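Local coordinates for Serine/threonine protein kinase (Mycobacterium tuberculosis, PDB 4ESQ) that probably phosphorylates serine and threonine residues of other proteins using ATP, as a membrane receptor kinase with an extracellular sensor domain, at residues M24-S27 with S28-P31; D49-G52 with A53-S57; V103-S106 with A107-K111. One frame throughout, in Å; residues are numbered along the deposited sequence.

Interaction 1: M24-S27 with S28-P31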
loop_
_atom_site.group_PDB
_atom_site.type_symbol
_atom_site.label_atom_id
_atom_site.label_comp_id
_atom_site.label_asym_id
_atom_site.label_seq_id
_atom_site.Cartn_x
_atom_site.Cartn_y
_atom_site.Cartn_z
ATOM N N MET A 24 5.257 11.850 6.873
ATOM C CA MET A 24 6.446 11.694 6.038
ATOM C C MET A 24 7.582 12.660 6.383
ATOM O O MET A 24 8.708 12.485 5.918
ATOM C CB MET A 24 6.098 11.822 4.546
ATOM C CG MET A 24 5.202 10.706 3.993
ATOM S SD MET A 24 5.720 9.029 4.439
ATOM C CE MET A 24 7.234 8.886 3.500
ATOM N N GLY A 25 7.294 13.679 7.189
ATOM C CA GLY A 25 8.315 14.658 7.509
ATOM C C GLY A 25 8.493 15.684 6.407
ATOM O O GLY A 25 9.603 16.150 6.144
ATOM N N SER A 26 7.388 16.042 5.763
ATOM C CA SER A 26 7.399 17.009 4.670
ATOM C C SER A 26 6.426 18.146 4.954
ATOM O O SER A 26 5.620 18.062 5.874
ATOM C CB SER A 26 7.008 16.308 3.361
ATOM O OG SER A 26 7.047 17.193 2.257
ATOM N N SER A 27 6.501 19.206 4.155
ATOM C CA SER A 27 5.531 20.294 4.210
ATOM C C SER A 27 5.028 20.632 2.813
ATOM O O SER A 27 4.350 21.642 2.626
ATOM C CB SER A 27 6.166 21.560 4.813
ATOM O OG SER A 27 6.417 21.415 6.201
ATOM N N SER A 28 5.366 19.805 1.826
ATOM C CA SER A 28 5.077 20.163 0.440
ATOM C C SER A 28 4.581 19.020 -0.448
ATOM O O SER A 28 4.499 19.180 -1.662
ATOM C CB SER A 28 6.311 20.809 -0.196
ATOM O OG SER A 28 7.429 19.945 -0.114
ATOM N N MET A 29 4.237 17.879 0.141
ATOM C CA MET A 29 3.726 16.779 -0.676
ATOM C C MET A 29 2.343 17.146 -1.193
ATOM O O MET A 29 1.545 17.746 -0.477
ATOM C CB MET A 29 3.686 15.467 0.111
ATOM C CG MET A 29 5.049 14.940 0.496
ATOM S SD MET A 29 4.993 13.489 1.572
ATOM C CE MET A 29 4.554 12.225 0.372
ATOM N N GLN A 30 2.076 16.802 -2.448
ATOM C CA GLN A 30 0.778 17.078 -3.045
ATOM C C GLN A 30 0.204 15.814 -3.660
ATOM O O GLN A 30 0.931 15.049 -4.297
ATOM C CB GLN A 30 0.901 18.157 -4.120
ATOM C CG GLN A 30 0.971 19.574 -3.568
ATOM C CD GLN A 30 -0.402 20.152 -3.283
ATOM O OE1 GLN A 30 -1.011 20.786 -4.147
ATOM N NE2 GLN A 30 -0.901 19.937 -2.070
ATOM N N PRO A 31 -1.106 15.594 -3.473
ATOM C CA PRO A 31 -1.795 14.445 -4.058
ATOM C C PRO A 31 -2.059 14.646 -5.541
ATOM O O PRO A 31 -2.193 15.787 -5.997
ATOM C CB PRO A 31 -3.126 14.415 -3.299
ATOM C CG PRO A 31 -3.362 15.837 -2.896
ATOM C CD PRO A 31 -2.000 16.418 -2.636
HETATM O O HOH W 1 8.576 20.261 2.272
#
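Between Met-24, the last residue of helix 17-24, and Met-29, just ahead of strand 30-31, the backbone leaves helical geometry at Gly-25, which has a positive phi, and turns through three successive serines. Ser-26 makes the polar contact: its OG accepts a nearly straight hydrogen bond from Ser-28 N (3.1 Å, N-H...O angle 170°). The hydroxyl is brought over Ser-28 because OG stands opposite the backbone N of Ser-26 (chi1 -178°). The same oxygen is also hydrogen-bonded to Glu-77 OE2, which ties the turn to a neighbouring loop. Water 1 bridges Ser-27 N (3.0 Å) and Ser-28 OG (2.7 Å), accepting from the amide.

Next to the serine turn, the two methionines cross at about a right angle. Met-29 runs straight to its sulfur and bends only at the terminal torsion (chi3 76°), and its SD rests on Met-24 CB at 3.6 Å. Further up the same side chain, Met-29 CG lies 3.5 Å from Ser-26 OG. Both methionines are buried and continue onto Val-86 of strand 84-92, while Asn-21 of the preceding helix accepts a bond from Met-29 N. The side-chain-to-amide bond two residues along the chain is an ST turn, here making the helix-to-strand connection of the PknH-like extracellular domain.

Interaction 2: D49-G52 with A53-S57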
loop_
_atom_site.group_PDB
_atom_site.type_symbol
_atom_site.label_atom_id
_atom_site.label_comp_id
_atom_site.label_asym_id
_atom_site.label_seq_id
_atom_site.Cartn_x
_atom_site.Cartn_y
_atom_site.Cartn_z
ATOM N N ASP A 49 4.517 -13.727 -7.465
ATOM C CA ASP A 49 3.617 -13.512 -6.337
ATOM C C ASP A 49 4.141 -12.468 -5.355
ATOM O O ASP A 49 3.519 -12.202 -4.331
ATOM C CB ASP A 49 3.292 -14.829 -5.638
ATOM C CG ASP A 49 2.233 -15.630 -6.385
ATOM O OD1 ASP A 49 1.344 -15.002 -7.004
ATOM O OD2 ASP A 49 2.292 -16.876 -6.366
ATOM N N CYS A 50 5.285 -11.870 -5.674
ATOM C CA CYS A 50 5.773 -10.742 -4.890
ATOM C C CYS A 50 5.272 -9.399 -5.430
ATOM O O CYS A 50 5.644 -8.352 -4.906
ATOM C CB CYS A 50 7.302 -10.751 -4.811
ATOM S SG CYS A 50 7.927 -12.194 -3.927
ATOM N N GLN A 51 4.424 -9.420 -6.460
ATOM C CA GLN A 51 3.888 -8.169 -7.017
ATOM C C GLN A 51 3.151 -7.337 -5.948
ATOM O O GLN A 51 3.339 -6.117 -5.849
ATOM C CB GLN A 51 2.965 -8.434 -8.219
ATOM C CG GLN A 51 2.471 -7.157 -8.912
ATOM C CD GLN A 51 1.785 -7.406 -10.247
ATOM O OE1 GLN A 51 1.821 -8.510 -10.780
ATOM N NE2 GLN A 51 1.161 -6.363 -10.800
ATOM N N GLY A 52 2.308 -7.996 -5.157
ATOM C CA GLY A 52 1.569 -7.312 -4.108
ATOM C C GLY A 52 2.465 -6.851 -2.976
ATOM O O GLY A 52 2.144 -5.893 -2.263
ATOM N N ALA A 53 3.598 -7.525 -2.802
ATOM C CA ALA A 53 4.531 -7.145 -1.753
ATOM C C ALA A 53 5.299 -5.885 -2.139
ATOM O O ALA A 53 5.902 -5.238 -1.288
ATOM C CB ALA A 53 5.485 -8.283 -1.450
ATOM N N LEU A 54 5.283 -5.543 -3.425
ATOM C CA LEU A 54 5.944 -4.328 -3.911
ATOM C C LEU A 54 5.010 -3.128 -4.049
ATOM O O LEU A 54 5.407 -1.990 -3.767
ATOM C CB LEU A 54 6.574 -4.577 -5.284
ATOM C CG LEU A 54 7.775 -5.526 -5.268
ATOM C CD1 LEU A 54 8.095 -6.047 -6.656
ATOM C CD2 LEU A 54 8.977 -4.839 -4.640
ATOM N N TYR A 55 3.795 -3.377 -4.525
ATOM C CA TYR A 55 2.882 -2.306 -4.928
ATOM C C TYR A 55 1.461 -2.496 -4.398
ATOM O O TYR A 55 0.976 -3.626 -4.279
ATOM C CB TYR A 55 2.799 -2.242 -6.455
ATOM C CG TYR A 55 4.134 -2.234 -7.169
ATOM C CD1 TYR A 55 5.064 -1.229 -6.926
ATOM C CD2 TYR A 55 4.458 -3.223 -8.092
ATOM C CE1 TYR A 55 6.288 -1.209 -7.583
ATOM C CE2 TYR A 55 5.687 -3.212 -8.757
ATOM C CZ TYR A 55 6.591 -2.199 -8.497
ATOM O OH TYR A 55 7.809 -2.175 -9.137
ATOM N N THR A 56 0.789 -1.387 -4.090
ATOM C CA THR A 56 -0.607 -1.445 -3.677
ATOM C C THR A 56 -1.510 -1.517 -4.896
ATOM O O THR A 56 -1.078 -1.238 -6.017
ATOM C CB THR A 56 -1.025 -0.184 -2.895
ATOM O OG1 THR A 56 -1.382 0.856 -3.815
ATOM C CG2 THR A 56 0.102 0.301 -2.023
ATOM N N SER A 57 -2.763 -1.901 -4.664
ATOM C CA SER A 57 -3.816 -1.771 -5.672
ATOM C C SER A 57 -3.534 -2.407 -7.033
ATOM O O SER A 57 -3.937 -1.869 -8.061
ATOM C CB SER A 57 -4.139 -0.285 -5.896
ATOM O OG SER A 57 -4.143 0.452 -4.681
#
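A short, weakly bonded helical turn at 51-54 follows a 3-10 segment ending at Cys-50, and the carbonyls of Cys-50 and Gln-51 meet the amides of Ala-53, Leu-54 and Tyr-55. Gln-51 O receives two donors. Tyr-55 N reaches Gln-51 O in the carbonyl plane at 3.1 Å, with a C=O...N angle of 159°, as in an alpha-helical bond. Leu-54 N lies 3.2 Å from Gln-51 O, well above that plane, an i-to-i+3 bond of 3-10 type. Cys-50 O is held less firmly, with weak bonds from Ala-53 N (3.0 Å) and Leu-54 N, so the leucine amide is shared between two carbonyls.

In the PknH-like extracellular domain this turn packs on the antiparallel sheet. Cys-50 is joined by a disulfide to Cys-113, in the loop before strand 117-122. Leu-54 folds its CG back over the turn to within 3.6 Å of Cys-50 O, CG lying beside its own backbone N (chi1 -69°), and its side chain touches Val-118, Val-120, Trp-129 and Phe-131. Ala-53 CB stays near the start of the turn, 3.5 Å from Cys-50 O, and also reaches Phe-131.

The ring of Tyr-55 lies beside the turn. Leu-54 CB sits 3.7 Å above the plane of the Tyr-55 ring, over its centre, and Tyr-55 CD2 lies 3.8 Å from Gln-51 O, approached obliquely. The amide end of Gln-51 is hydrogen-bonded to Gln-58, while the tyrosine side chain lies about 7 Å from a bound terbium ion.

Interaction 3: V103-S106 with A107-K111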
loop_
_atom_site.group_PDB
_atom_site.type_symbol
_atom_site.label_atom_id
_atom_site.label_comp_id
_atom_site.label_asym_id
_atom_site.label_seq_id
_atom_site.Cartn_x
_atom_site.Cartn_y
_atom_site.Cartn_z
ATOM N N VAL A 103 -6.386 -10.152 3.311
ATOM C CA VAL A 103 -5.190 -9.818 4.072
ATOM C C VAL A 103 -4.448 -11.085 4.484
ATOM O O VAL A 103 -3.221 -11.119 4.477
ATOM C CB VAL A 103 -5.504 -8.936 5.306
ATOM C CG1 VAL A 103 -4.227 -8.591 6.063
ATOM C CG2 VAL A 103 -6.207 -7.668 4.877
ATOM N N GLN A 104 -5.185 -12.139 4.816
ATOM C CA GLN A 104 -4.540 -13.400 5.155
ATOM C C GLN A 104 -3.780 -13.939 3.944
ATOM O O GLN A 104 -2.641 -14.406 4.062
ATOM C CB GLN A 104 -5.568 -14.421 5.641
ATOM C CG GLN A 104 -4.927 -15.692 6.147
ATOM C CD GLN A 104 -4.132 -15.455 7.414
ATOM O OE1 GLN A 104 -4.635 -14.869 8.377
ATOM N NE2 GLN A 104 -2.880 -15.900 7.420
ATOM N N THR A 105 -4.404 -13.865 2.771
ATOM C CA THR A 105 -3.737 -14.311 1.558
ATOM C C THR A 105 -2.490 -13.476 1.343
ATOM O O THR A 105 -1.432 -14.003 1.007
ATOM C CB THR A 105 -4.647 -14.199 0.332
ATOM O OG1 THR A 105 -5.667 -15.204 0.402
ATOM C CG2 THR A 105 -3.850 -14.402 -0.934
ATOM N N SER A 106 -2.620 -12.164 1.518
ATOM C CA SER A 106 -1.468 -11.287 1.342
ATOM C C SER A 106 -0.338 -11.676 2.285
ATOM O O SER A 106 0.824 -11.724 1.889
ATOM C CB SER A 106 -1.861 -9.824 1.539
ATOM O OG SER A 106 -2.778 -9.424 0.541
ATOM N N ALA A 107 -0.677 -11.960 3.535
ATOM C CA ALA A 107 0.330 -12.383 4.493
ATOM C C ALA A 107 1.068 -13.641 4.005
ATOM O O ALA A 107 2.295 -13.723 4.116
ATOM C CB ALA A 107 -0.285 -12.598 5.867
ATOM N N ASP A 108 0.336 -14.615 3.458
ATOM C CA ASP A 108 0.994 -15.805 2.897
ATOM C C ASP A 108 1.968 -15.466 1.787
ATOM O O ASP A 108 3.074 -16.003 1.733
ATOM C CB ASP A 108 0.001 -16.826 2.335
ATOM C CG ASP A 108 0.680 -17.836 1.377
ATOM O OD1 ASP A 108 1.337 -18.787 1.863
ATOM O OD2 ASP A 108 0.577 -17.679 0.132
ATOM N N LYS A 109 1.546 -14.593 0.880
ATOM C CA LYS A 109 2.392 -14.249 -0.245
ATOM C C LYS A 109 3.602 -13.447 0.216
ATOM O O LYS A 109 4.721 -13.710 -0.224
ATOM C CB LYS A 109 1.610 -13.495 -1.321
ATOM C CG LYS A 109 0.529 -14.363 -1.991
ATOM C CD LYS A 109 -0.223 -13.597 -3.067
ATOM C CE LYS A 109 -1.110 -14.531 -3.883
ATOM N NZ LYS A 109 -1.855 -13.804 -4.956
ATOM N N TRP A 110 3.395 -12.476 1.107
ATOM C CA TRP A 110 4.517 -11.626 1.500
ATOM C C TRP A 110 5.589 -12.425 2.232
ATOM O O TRP A 110 6.782 -12.124 2.125
ATOM C CB TRP A 110 4.069 -10.452 2.370
ATOM C CG TRP A 110 3.189 -9.438 1.705
ATOM C CD1 TRP A 110 2.499 -9.574 0.522
ATOM C CD2 TRP A 110 2.879 -8.127 2.203
ATOM N NE1 TRP A 110 1.786 -8.419 0.261
ATOM C CE2 TRP A 110 2.006 -7.518 1.272
ATOM C CE3 TRP A 110 3.276 -7.400 3.330
ATOM C CZ2 TRP A 110 1.511 -6.222 1.447
ATOM C CZ3 TRP A 110 2.784 -6.113 3.502
ATOM C CH2 TRP A 110 1.905 -5.541 2.570
ATOM N N LYS A 111 5.166 -13.434 2.985
ATOM C CA LYS A 111 6.106 -14.232 3.773
ATOM C C LYS A 111 7.053 -15.045 2.893
ATOM O O LYS A 111 8.159 -15.381 3.314
ATOM C CB LYS A 111 5.365 -15.124 4.766
ATOM C CG LYS A 111 4.767 -14.317 5.912
ATOM C CD LYS A 111 3.980 -15.174 6.887
ATOM C CE LYS A 111 3.261 -14.288 7.902
ATOM N NZ LYS A 111 2.248 -15.050 8.694
HETATM O O HOH W 2 -1.045 -7.764 -1.208
#
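Ser-106 and Trp-110, one turn apart on helix 96-111, form the buried side of this contact. The indole folds back along the helix, CG placed beside its own backbone N and opposite the carbonyl carbon (chi1 -66°) with a small second torsion (chi2 16°). This brings Trp-110 CD1 to 3.0 Å from Ser-106 O and sets Ser-106 C over one face of the ring system. Ser-106 O also accepts a hydrogen bond from Trp-110 N at 2.8 Å, so backbone bond and indole converge on one carbonyl. Ser-106 CB lies 4.1 Å from Trp-110 NE1, and water 2 joins the two polar ends, accepting from Trp-110 NE1 (3.3 Å) and hydrogen-bonding to Ser-106 OG. That hydroxyl is also bonded to Phe-102 O, one turn earlier, which gives the buried group a backbone partner as well as the water.

The regular i-to-i+4 ladder of an alpha-helix runs through the whole region, from Ala-107 N to Val-103 O onward. Its inner face lies on the antiparallel sheet: Val-103 and Ser-106 touch Met-159, Ala-107 touches Ile-141, and Trp-110 spreads over Ile-141, Val-143 and Arg-157 on strands 141-147 and 154-162.

On another side of the helix, Thr-105 and Lys-109 run alongside each other, pointing the same way. Lys-109 is extended beyond CG, and Lys-109 CE passes 4.0 Å from Thr-105 CG2, so a methyl meets the aliphatic part of a charged chain. Its NZ continues to a long, weak ion pair with Asp-49. Close to the backbone, Asp-108 CB lies 3.4 Å from Thr-105 O, and the amide end of Gln-104 bends round until Gln-104 NE2 is 4.5 Å from Ala-107 CB.

In the fold
From the N terminus, interaction 1 comes first, joining the end of helix 17-24 to strand 30-31 at one outermost edge of the sheet. The chain then passes strand 44-45, the other outermost strand, and enters interaction 2. After strands 69-76 and 84-92 it reaches interaction 3 within helix 96-111. The three contacts follow in series, none nested or crossed. Interaction 1 stands apart, its centre 24 Å from that of interaction 2 and 30 Å from that of interaction 3, across the chain's centre. Interactions 2 and 3 touch: Trp-110 NE1 packs against Ala-53 CA at 3.6 Å, so the 51-54 turn lies against helix 96-111.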